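Local structure of NAD nucleotidase (Haemophilus influenzae, 3ZTV) at residues Asn209-Ile219 against Phe251-Val261; Ser227-Glu235 against Pro242-Glu250. The protein degrades NAD to adenosine and nicotinamide riboside in the periplasm, acting as a zinc-dependent pyrophosphatase and 5'-nucleotidase with highest activity on AMP. All blocks are in the same frame, centred on the assembly; numbering follows the deposited sequence.

Contact 1. Residues Asn209-Ile219 against Phe251-Val261; sequences NIEIAQKVNDI and FKNPNGEPVFV
Ile210, Ala213 and Gln214 rest on Phe251, Val259 and Val261, packing helix 206-215 of the calcineurin-like phosphoesterase domain onto the beta hairpin that edges one of its mixed sheets. The helix segment 209-215 and strand 258-261 run almost exactly antiparallel (172°), their axes 8.8 Å apart. Such a close approach suits Ala213: its lone methyl points at the hairpin and settles among three larger side chains, with CB 3.7 Å from Val259 CG1 and 3.9 Å from Val261 CG2, while Phe251 touches it through CD2. Ile210, Ala213 and Gln214 all reach the Phe251 ring at a slant. Ile210, with CG2 anti to the backbone N (chi1 -71°, which sets CG1 beside the N), brings that branch to 3.5 Å from Phe251 CZ; one turn further along the helix, Gln214 lays its methylene CG beside Phe251 CD1, so its aliphatic stem adds to the apolar cover. Beyond the helix end the chemistry turns polar. A type I turn from Asn253 to Gly256 sets Pro254 against the last helical turn, its CG and CD near Gln214 O, and places Asn255 opposite Asn217. Those two amides stack with planes 13° apart, although the side chains cross at about a right angle; Asn255 OD1 also accepts from the backbone N of Lys132 of the second subunit. Water bridges complete the join: one molecule links Gln214 O to Lys252 O, and another gathers Val216 O, Ile219 N and Asn253 ND2. Ala213 O, buried here without a conventional partner, receives a CA-H...O contact from Asn253 CA at 3.4 Å.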
loop_
_atom_site.group_PDB
_atom_site.type_symbol
_atom_site.label_atom_id
_atom_site.label_comp_id
_atom_site.label_asym_id
_atom_site.label_seq_id
_atom_site.Cartn_x
_atom_site.Cartn_y
_atom_site.Cartn_z
ATOM N N ASN A 209 -13.087 -8.099 -2.257
ATOM C CA ASN A 209 -14.015 -7.358 -3.113
ATOM C C ASN A 209 -15.145 -6.672 -2.321
ATOM O O ASN A 209 -15.584 -5.572 -2.685
ATOM C CB ASN A 209 -14.593 -8.246 -4.223
ATOM C CG ASN A 209 -13.577 -8.571 -5.297
ATOM O OD1 ASN A 209 -12.519 -7.927 -5.381
ATOM N ND2 ASN A 209 -13.904 -9.545 -6.141
ATOM N N ILE A 210 -15.617 -7.319 -1.255
ATOM C CA ILE A 210 -16.586 -6.703 -0.346
ATOM C C ILE A 210 -15.955 -5.498 0.366
ATOM O O ILE A 210 -16.603 -4.455 0.539
ATOM C CB ILE A 210 -17.127 -7.759 0.644
ATOM C CG1 ILE A 210 -18.034 -8.732 -0.111
ATOM C CG2 ILE A 210 -17.886 -7.094 1.789
ATOM C CD1 ILE A 210 -18.354 -10.017 0.648
ATOM N N GLU A 211 -14.697 -5.624 0.775
ATOM C CA GLU A 211 -13.979 -4.491 1.341
ATOM C C GLU A 211 -13.859 -3.336 0.336
ATOM O O GLU A 211 -14.083 -2.168 0.684
ATOM C CB GLU A 211 -12.593 -4.929 1.828
ATOM C CG GLU A 211 -11.859 -3.899 2.668
ATOM C CD GLU A 211 -10.473 -4.354 3.092
ATOM O OE1 GLU A 211 -9.974 -5.366 2.555
ATOM O OE2 GLU A 211 -9.875 -3.686 3.962
ATOM N N ILE A 212 -13.498 -3.646 -0.907
ATOM C CA ILE A 212 -13.412 -2.628 -1.941
ATOM C C ILE A 212 -14.755 -1.906 -2.121
ATOM O O ILE A 212 -14.803 -0.663 -2.202
ATOM C CB ILE A 212 -12.913 -3.237 -3.276
ATOM C CG1 ILE A 212 -11.446 -3.665 -3.155
ATOM C CG2 ILE A 212 -13.098 -2.267 -4.427
ATOM C CD1 ILE A 212 -10.921 -4.478 -4.345
ATOM N N ALA A 213 -15.842 -2.677 -2.160
ATOM C CA ALA A 213 -17.173 -2.093 -2.327
ATOM C C ALA A 213 -17.474 -1.053 -1.250
ATOM O O ALA A 213 -18.103 -0.032 -1.523
ATOM C CB ALA A 213 -18.235 -3.176 -2.322
ATOM N N GLN A 214 -16.993 -1.297 -0.031
ATOM C CA GLN A 214 -17.313 -0.424 1.101
ATOM C C GLN A 214 -16.306 0.694 1.323
ATOM O O GLN A 214 -16.609 1.670 2.020
ATOM C CB GLN A 214 -17.460 -1.253 2.371
ATOM C CG GLN A 214 -18.638 -2.209 2.322
ATOM C CD GLN A 214 -18.685 -3.121 3.523
ATOM O OE1 GLN A 214 -17.980 -4.127 3.575
ATOM N NE2 GLN A 214 -19.512 -2.774 4.500
ATOM N N LYS A 215 -15.123 0.569 0.728
ATOM C CA LYS A 215 -14.026 1.504 0.990
ATOM C C LYS A 215 -13.595 2.334 -0.206
ATOM O O LYS A 215 -12.840 3.291 -0.054
ATOM C CB LYS A 215 -12.810 0.764 1.553
ATOM C CG LYS A 215 -13.029 0.185 2.935
ATOM C CD LYS A 215 -11.756 -0.401 3.523
ATOM C CE LYS A 215 -11.989 -0.875 4.951
ATOM N NZ LYS A 215 -10.778 -1.525 5.531
ATOM N N VAL A 216 -14.054 1.971 -1.397
ATOM C CA VAL A 216 -13.597 2.595 -2.631
ATOM C C VAL A 216 -14.790 3.191 -3.375
ATOM O O VAL A 216 -15.840 2.553 -3.474
ATOM C CB VAL A 216 -12.872 1.553 -3.531
ATOM C CG1 VAL A 216 -12.578 2.112 -4.912
ATOM C CG2 VAL A 216 -11.592 1.051 -2.858
ATOM N N ASN A 217 -14.619 4.410 -3.881
ATOM C CA ASN A 217 -15.664 5.089 -4.646
ATOM C C ASN A 217 -15.586 4.848 -6.155
ATOM O O ASN A 217 -14.542 4.458 -6.694
ATOM C CB ASN A 217 -15.631 6.607 -4.381
ATOM C CG ASN A 217 -15.888 6.955 -2.931
ATOM O OD1 ASN A 217 -15.155 7.751 -2.320
ATOM N ND2 ASN A 217 -16.917 6.357 -2.368
ATOM N N ASP A 218 -16.710 5.079 -6.829
ATOM C CA ASP A 218 -16.780 5.177 -8.284
ATOM C C ASP A 218 -16.791 3.836 -9.028
ATOM O O ASP A 218 -16.733 3.808 -10.259
ATOM C CB ASP A 218 -15.681 6.109 -8.814
ATOM C CG ASP A 218 -15.744 7.491 -8.191
ATOM O OD1 ASP A 218 -16.842 8.086 -8.159
ATOM O OD2 ASP A 218 -14.696 7.958 -7.714
ATOM N N ILE A 219 -16.895 2.741 -8.279
ATOM C CA ILE A 219 -16.995 1.405 -8.894
ATOM C C ILE A 219 -18.399 0.838 -8.661
ATOM O O ILE A 219 -18.865 0.768 -7.522
ATOM C CB ILE A 219 -15.906 0.446 -8.351
ATOM C CG1 ILE A 219 -14.508 1.012 -8.639
ATOM C CG2 ILE A 219 -16.081 -0.973 -8.916
ATOM C CD1 ILE A 219 -13.380 0.143 -8.095
ATOM N N PHE A 251 -23.882 -3.136 -1.489
ATOM C CA PHE A 251 -23.300 -2.272 -0.470
ATOM C C PHE A 251 -23.478 -0.814 -0.857
ATOM O O PHE A 251 -23.939 -0.514 -1.957
ATOM C CB PHE A 251 -21.809 -2.606 -0.295
ATOM C CG PHE A 251 -21.572 -4.035 0.081
ATOM C CD1 PHE A 251 -21.623 -4.425 1.407
ATOM C CD2 PHE A 251 -21.349 -5.003 -0.894
ATOM C CE1 PHE A 251 -21.447 -5.752 1.762
ATOM C CE2 PHE A 251 -21.180 -6.335 -0.543
ATOM C CZ PHE A 251 -21.225 -6.708 0.786
ATOM N N LYS A 252 -23.133 0.082 0.065
ATOM C CA LYS A 252 -22.911 1.489 -0.254
ATOM C C LYS A 252 -21.422 1.799 -0.144
ATOM O O LYS A 252 -20.764 1.381 0.817
ATOM C CB LYS A 252 -23.665 2.406 0.718
ATOM C CG LYS A 252 -25.132 2.657 0.396
ATOM C CD LYS A 252 -25.733 3.668 1.386
ATOM C CE LYS A 252 -27.206 3.945 1.113
ATOM N NZ LYS A 252 -27.414 4.701 -0.149
ATOM N N ASN A 253 -20.895 2.536 -1.108
ATOM C CA ASN A 253 -19.526 3.004 -0.997
ATOM C C ASN A 253 -19.477 4.251 -0.096
ATOM O O ASN A 253 -20.528 4.724 0.364
ATOM C CB ASN A 253 -18.904 3.208 -2.389
ATOM C CG ASN A 253 -19.536 4.350 -3.181
ATOM O OD1 ASN A 253 -20.208 5.226 -2.619
ATOM N ND2 ASN A 253 -19.309 4.353 -4.492
ATOM N N PRO A 254 -18.275 4.780 0.195
ATOM C CA PRO A 254 -18.200 5.927 1.112
ATOM C C PRO A 254 -19.017 7.126 0.632
ATOM O O PRO A 254 -19.495 7.915 1.464
ATOM C CB PRO A 254 -16.701 6.238 1.148
ATOM C CG PRO A 254 -16.057 4.867 0.936
ATOM C CD PRO A 254 -16.949 4.200 -0.086
ATOM N N ASN A 255 -19.197 7.257 -0.677
ATOM C CA ASN A 255 -19.977 8.346 -1.253
ATOM C C ASN A 255 -21.483 8.118 -1.174
ATOM O O ASN A 255 -22.265 9.029 -1.478
ATOM C CB ASN A 255 -19.549 8.615 -2.697
ATOM C CG ASN A 255 -18.217 9.328 -2.772
ATOM O OD1 ASN A 255 -17.690 9.762 -1.749
ATOM N ND2 ASN A 255 -17.664 9.453 -3.975
ATOM N N GLY A 256 -21.890 6.920 -0.762
ATOM C CA GLY A 256 -23.296 6.599 -0.607
ATOM C C GLY A 256 -23.919 5.939 -1.824
ATOM O O GLY A 256 -25.111 5.659 -1.816
ATOM N N GLU A 257 -23.124 5.665 -2.864
ATOM C CA GLU A 257 -23.648 5.036 -4.083
ATOM C C GLU A 257 -23.682 3.509 -3.956
ATOM O O GLU A 257 -22.867 2.930 -3.249
ATOM C CB GLU A 257 -22.817 5.461 -5.298
ATOM C CG GLU A 257 -22.655 6.989 -5.415
ATOM C CD GLU A 257 -23.964 7.739 -5.425
ATOM O OE1 GLU A 257 -24.853 7.446 -4.596
ATOM O OE2 GLU A 257 -24.107 8.655 -6.266
ATOM N N PRO A 258 -24.642 2.855 -4.622
ATOM C CA PRO A 258 -24.707 1.386 -4.544
ATOM C C PRO A 258 -23.556 0.716 -5.286
ATOM O O PRO A 258 -23.089 1.233 -6.302
ATOM C CB PRO A 258 -26.049 1.038 -5.208
ATOM C CG PRO A 258 -26.399 2.228 -6.052
ATOM C CD PRO A 258 -25.739 3.434 -5.423
ATOM N N VAL A 259 -23.098 -0.409 -4.745
ATOM C CA VAL A 259 -22.104 -1.261 -5.391
ATOM C C VAL A 259 -22.618 -2.695 -5.311
ATOM O O VAL A 259 -23.045 -3.145 -4.239
ATOM C CB VAL A 259 -20.734 -1.199 -4.670
ATOM C CG1 VAL A 259 -19.671 -1.990 -5.462
ATOM C CG2 VAL A 259 -20.264 0.254 -4.434
ATOM N N PHE A 260 -22.538 -3.420 -6.422
ATOM C CA PHE A 260 -22.988 -4.816 -6.463
ATOM C C PHE A 260 -21.794 -5.750 -6.623
ATOM O O PHE A 260 -20.866 -5.441 -7.367
ATOM C CB PHE A 260 -24.009 -4.996 -7.586
ATOM C CG PHE A 260 -25.228 -4.150 -7.393
ATOM C CD1 PHE A 260 -26.250 -4.581 -6.562
ATOM C CD2 PHE A 260 -25.327 -2.894 -7.971
ATOM C CE1 PHE A 260 -27.375 -3.789 -6.335
ATOM C CE2 PHE A 260 -26.456 -2.094 -7.750
ATOM C CZ PHE A 260 -27.474 -2.546 -6.936
ATOM N N VAL A 261 -21.809 -6.861 -5.891
ATOM C CA VAL A 261 -20.704 -7.825 -5.889
ATOM C C VAL A 261 -21.272 -9.226 -6.084
ATOM O O VAL A 261 -22.242 -9.608 -5.419
ATOM C CB VAL A 261 -19.970 -7.792 -4.527
ATOM C CG1 VAL A 261 -18.844 -8.827 -4.476
ATOM C CG2 VAL A 261 -19.455 -6.385 -4.214
HETATM O O HOH W 1 -19.117 2.125 2.852
HETATM O O HOH W 2 -17.551 2.254 -5.534
HETATM O O HOH W 3 -20.803 2.910 -7.018
#

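Contact 2. Residues Ser227-Glu235 against Pro242-Glu250; sequences SHYLYGNDE and PVIYEYPLE
A short parallel pairing of strand 230-232 with the chain around Tyr245 and Glu246 forms this contact, where that chain turns a corner at Tyr245 on its way to strand 249-252 at the edge of a phosphoesterase-domain sheet. Three backbone bonds hold it: Ile244 N to Leu230 O (2.8 Å, almost straight at 177°), Gly232 N to Tyr245 O, and Tyr247 N to Gly232 O, the last on a lone pair in the carbonyl plane. Glycine suits position 232 because a CB there would collide with Val243 CG2. Val243 CG1 lies 3.7 Å from Gly232 N.

Tyr229, Tyr231 and Tyr245 make an aromatic cluster. The side chains of Tyr231 and Tyr245 lie side by side and point the same way, yet their rings are inclined at 55°: Tyr245 CB sits over one face of the Tyr231 ring, a CH-pi contact, and CD2 reaches to 3.6 Å from Tyr231 CZ. Tyr229 meets Tyr245 obliquely through CD2, and Ile244 CG2, anti to its backbone N, covers one face of the Tyr229 ring, 4.2 Å from the centroid. Ser227 CB lies over the opposite face. Leu249 CD1 closes on Tyr231 CE2 from across, while the CB of Tyr231 abuts the edge of the Tyr247 ring. Leu230 CD2 packs on Val243 CG2.

Glu246, bent at chi2 (74°), curls back to Gly232 and Asn233; OE1 pairs with Arg237, and OE2 takes a water shared with Asp234 N. Three direct backbone bonds set the strand pairing, and each tyrosine offers an apolar ring that ends in one hydroxyl, so the rings pack against one another while Tyr231 OH is satisfied by a hydrogen bond with Ser206.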
loop_
_atom_site.group_PDB
_atom_site.type_symbol
_atom_site.label_atom_id
_atom_site.label_comp_id
_atom_site.label_asym_id
_atom_site.label_seq_id
_atom_site.Cartn_x
_atom_site.Cartn_y
_atom_site.Cartn_z
ATOM N N SER A 227 -12.718 -17.045 -4.561
ATOM C CA SER A 227 -13.325 -17.655 -3.379
ATOM C C SER A 227 -14.192 -18.887 -3.676
ATOM O O SER A 227 -14.460 -19.677 -2.771
ATOM C CB SER A 227 -14.121 -16.606 -2.578
ATOM O OG SER A 227 -14.748 -15.622 -3.409
ATOM N N HIS A 228 -14.608 -19.065 -4.933
ATOM C CA HIS A 228 -15.389 -20.243 -5.338
ATOM C C HIS A 228 -16.784 -20.286 -4.656
ATOM O O HIS A 228 -17.408 -21.354 -4.555
ATOM C CB HIS A 228 -14.645 -21.549 -4.998
ATOM C CG HIS A 228 -13.424 -21.862 -5.831
ATOM N ND1 HIS A 228 -12.624 -20.931 -6.464
ATOM C CD2 HIS A 228 -12.853 -23.063 -6.076
ATOM C CE1 HIS A 228 -11.628 -21.561 -7.073
ATOM N NE2 HIS A 228 -11.753 -22.854 -6.859
ATOM N N TYR A 229 -17.288 -19.148 -4.193
ATOM C CA TYR A 229 -18.588 -19.116 -3.514
ATOM C C TYR A 229 -19.755 -19.172 -4.483
ATOM O O TYR A 229 -19.791 -18.433 -5.484
ATOM C CB TYR A 229 -18.746 -17.838 -2.692
ATOM C CG TYR A 229 -17.853 -17.700 -1.481
ATOM C CD1 TYR A 229 -17.179 -18.788 -0.936
ATOM C CD2 TYR A 229 -17.695 -16.461 -0.870
ATOM C CE1 TYR A 229 -16.370 -18.634 0.189
ATOM C CE2 TYR A 229 -16.903 -16.302 0.252
ATOM C CZ TYR A 229 -16.236 -17.385 0.770
ATOM O OH TYR A 229 -15.434 -17.219 1.882
ATOM N N LEU A 230 -20.727 -20.030 -4.161
ATOM C CA LEU A 230 -22.022 -19.997 -4.843
ATOM C C LEU A 230 -22.840 -18.827 -4.281
ATOM O O LEU A 230 -23.204 -18.822 -3.098
ATOM C CB LEU A 230 -22.787 -21.320 -4.654
ATOM C CG LEU A 230 -24.192 -21.387 -5.265
ATOM C CD1 LEU A 230 -24.200 -21.169 -6.774
ATOM C CD2 LEU A 230 -24.877 -22.712 -4.918
ATOM N N TYR A 231 -23.100 -17.829 -5.121
ATOM C CA TYR A 231 -24.060 -16.773 -4.785
ATOM C C TYR A 231 -25.365 -17.269 -5.398
ATOM O O TYR A 231 -25.439 -17.542 -6.592
ATOM C CB TYR A 231 -23.651 -15.424 -5.398
ATOM C CG TYR A 231 -22.519 -14.649 -4.725
ATOM C CD1 TYR A 231 -21.270 -15.230 -4.519
ATOM C CD2 TYR A 231 -22.698 -13.325 -4.325
ATOM C CE1 TYR A 231 -20.231 -14.519 -3.946
ATOM C CE2 TYR A 231 -21.659 -12.601 -3.756
ATOM C CZ TYR A 231 -20.437 -13.207 -3.561
ATOM O OH TYR A 231 -19.415 -12.469 -2.998
ATOM N N GLY A 232 -26.399 -17.377 -4.571
ATOM C CA GLY A 232 -27.612 -18.050 -4.998
ATOM C C GLY A 232 -28.904 -17.346 -4.620
ATOM O O GLY A 232 -28.974 -16.113 -4.517
ATOM N N ASN A 233 -29.945 -18.151 -4.416
ATOM C CA ASN A 233 -31.285 -17.648 -4.137
ATOM C C ASN A 233 -32.100 -18.766 -3.514
ATOM O O ASN A 233 -31.587 -19.858 -3.264
ATOM C CB ASN A 233 -31.941 -17.157 -5.426
ATOM C CG ASN A 233 -31.992 -18.232 -6.506
ATOM O OD1 ASN A 233 -32.035 -19.432 -6.214
ATOM N ND2 ASN A 233 -32.010 -17.805 -7.759
ATOM N N ASP A 234 -33.367 -18.485 -3.239
ATOM C CA ASP A 234 -34.217 -19.465 -2.567
ATOM C C ASP A 234 -34.355 -20.778 -3.330
ATOM O O ASP A 234 -34.383 -21.840 -2.716
ATOM C CB ASP A 234 -35.590 -18.868 -2.241
ATOM C CG ASP A 234 -35.520 -17.827 -1.142
ATOM O OD1 ASP A 234 -34.536 -17.837 -0.367
ATOM O OD2 ASP A 234 -36.450 -16.999 -1.057
ATOM N N GLU A 235 -34.453 -20.709 -4.654
ATOM C CA GLU A 235 -34.492 -21.927 -5.469
ATOM C C GLU A 235 -33.279 -22.820 -5.203
ATOM O O GLU A 235 -33.415 -24.017 -4.958
ATOM C CB GLU A 235 -34.559 -21.596 -6.963
ATOM C CG GLU A 235 -35.956 -21.315 -7.514
ATOM C CD GLU A 235 -35.986 -21.291 -9.040
ATOM O OE1 GLU A 235 -34.899 -21.309 -9.664
ATOM O OE2 GLU A 235 -37.091 -21.261 -9.629
ATOM N N PRO A 242 -24.658 -25.331 -1.898
ATOM C CA PRO A 242 -23.897 -24.600 -0.876
ATOM C C PRO A 242 -23.905 -23.078 -1.081
ATOM O O PRO A 242 -22.867 -22.425 -1.305
ATOM C CB PRO A 242 -22.490 -25.188 -1.013
ATOM C CG PRO A 242 -22.401 -25.573 -2.447
ATOM C CD PRO A 242 -23.779 -26.068 -2.823
ATOM N N VAL A 243 -25.097 -22.506 -0.976
ATOM C CA VAL A 243 -25.279 -21.075 -1.185
ATOM C C VAL A 243 -24.666 -20.281 -0.038
ATOM O O VAL A 243 -25.003 -20.499 1.129
ATOM C CB VAL A 243 -26.766 -20.726 -1.320
ATOM C CG1 VAL A 243 -26.936 -19.219 -1.450
ATOM C CG2 VAL A 243 -27.368 -21.445 -2.515
ATOM N N ILE A 244 -23.768 -19.357 -0.371
ATOM C CA ILE A 244 -23.074 -18.564 0.638
ATOM C C ILE A 244 -23.721 -17.188 0.815
ATOM O O ILE A 244 -23.911 -16.724 1.936
ATOM C CB ILE A 244 -21.578 -18.392 0.289
ATOM C CG1 ILE A 244 -20.917 -19.753 0.065
ATOM C CG2 ILE A 244 -20.846 -17.621 1.388
ATOM C CD1 ILE A 244 -21.035 -20.713 1.243
ATOM N N TYR A 245 -24.055 -16.550 -0.302
ATOM C CA TYR A 245 -24.631 -15.212 -0.321
ATOM C C TYR A 245 -25.740 -15.161 -1.354
ATOM O O TYR A 245 -25.790 -16.002 -2.252
ATOM C CB TYR A 245 -23.568 -14.201 -0.739
ATOM C CG TYR A 245 -22.447 -13.987 0.244
ATOM C CD1 TYR A 245 -22.707 -13.570 1.542
ATOM C CD2 TYR A 245 -21.121 -14.142 -0.141
ATOM C CE1 TYR A 245 -21.682 -13.346 2.441
ATOM C CE2 TYR A 245 -20.082 -13.917 0.752
ATOM C CZ TYR A 245 -20.366 -13.522 2.037
ATOM O OH TYR A 245 -19.329 -13.297 2.922
ATOM N N GLU A 246 -26.600 -14.149 -1.255
ATOM C CA GLU A 246 -27.580 -13.865 -2.299
ATOM C C GLU A 246 -26.909 -13.314 -3.561
ATOM O O GLU A 246 -25.945 -12.543 -3.485
ATOM C CB GLU A 246 -28.630 -12.879 -1.772
ATOM C CG GLU A 246 -29.854 -12.707 -2.656
ATOM C CD GLU A 246 -30.812 -13.882 -2.599
ATOM O OE1 GLU A 246 -30.763 -14.670 -1.626
ATOM O OE2 GLU A 246 -31.623 -14.012 -3.532
ATOM N N TYR A 247 -27.425 -13.709 -4.718
ATOM C CA TYR A 247 -26.942 -13.208 -5.996
ATOM C C TYR A 247 -27.736 -11.960 -6.402
ATOM O O TYR A 247 -28.929 -12.066 -6.670
ATOM C CB TYR A 247 -27.106 -14.298 -7.078
ATOM C CG TYR A 247 -26.493 -13.898 -8.398
ATOM C CD1 TYR A 247 -27.223 -13.167 -9.327
ATOM C CD2 TYR A 247 -25.169 -14.214 -8.702
ATOM C CE1 TYR A 247 -26.658 -12.746 -10.517
ATOM C CE2 TYR A 247 -24.601 -13.819 -9.893
ATOM C CZ TYR A 247 -25.344 -13.066 -10.792
ATOM O OH TYR A 247 -24.802 -12.640 -11.982
ATOM N N PRO A 248 -27.114 -10.765 -6.418
ATOM C CA PRO A 248 -25.793 -10.337 -5.961
ATOM C C PRO A 248 -25.889 -9.769 -4.548
ATOM O O PRO A 248 -26.993 -9.589 -4.031
ATOM C CB PRO A 248 -25.480 -9.192 -6.926
ATOM C CG PRO A 248 -26.821 -8.495 -7.043
ATOM C CD PRO A 248 -27.831 -9.638 -7.060
ATOM N N LEU A 249 -24.744 -9.488 -3.935
ATOM C CA LEU A 249 -24.666 -8.654 -2.743
ATOM C C LEU A 249 -24.695 -7.178 -3.129
ATOM O O LEU A 249 -24.295 -6.808 -4.235
ATOM C CB LEU A 249 -23.375 -8.940 -1.976
ATOM C CG LEU A 249 -23.306 -10.301 -1.285
ATOM C CD1 LEU A 249 -21.915 -10.500 -0.692
ATOM C CD2 LEU A 249 -24.391 -10.403 -0.217
ATOM N N GLU A 250 -25.181 -6.346 -2.211
ATOM C CA GLU A 250 -25.256 -4.900 -2.425
ATOM C C GLU A 250 -24.708 -4.145 -1.222
ATOM O O GLU A 250 -25.038 -4.467 -0.086
ATOM C CB GLU A 250 -26.705 -4.453 -2.676
ATOM C CG GLU A 250 -26.839 -2.953 -2.909
ATOM C CD GLU A 250 -28.273 -2.479 -3.111
ATOM O OE1 GLU A 250 -29.179 -3.307 -3.349
ATOM O OE2 GLU A 250 -28.482 -1.250 -3.037
HETATM O O HOH W 4 -20.222 -22.209 -2.227
HETATM O O HOH W 5 -33.805 -15.599 -3.024
#

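Both contacts use strand 249-252 and meet directly where Val261 O lies 2.9 Å from Leu249 N, a probable hydrogen bond between neighbouring strands of one sheet. Helix 206-215 also serves both: Ile210, which packs in contact 1, touches Tyr245 and Leu249 of contact 2. Each is partly buried. Contact 1 joins helix to sheet through apolar side chains, aliphatic ones and the Phe251 ring, and its polar turn, bridged by waters, reaches the second subunit. Contact 2, nearer the centre of the chain, relies on direct backbone bonds and a tyrosine cluster, and no other chain touches it. Their centres lie about 18 Å apart.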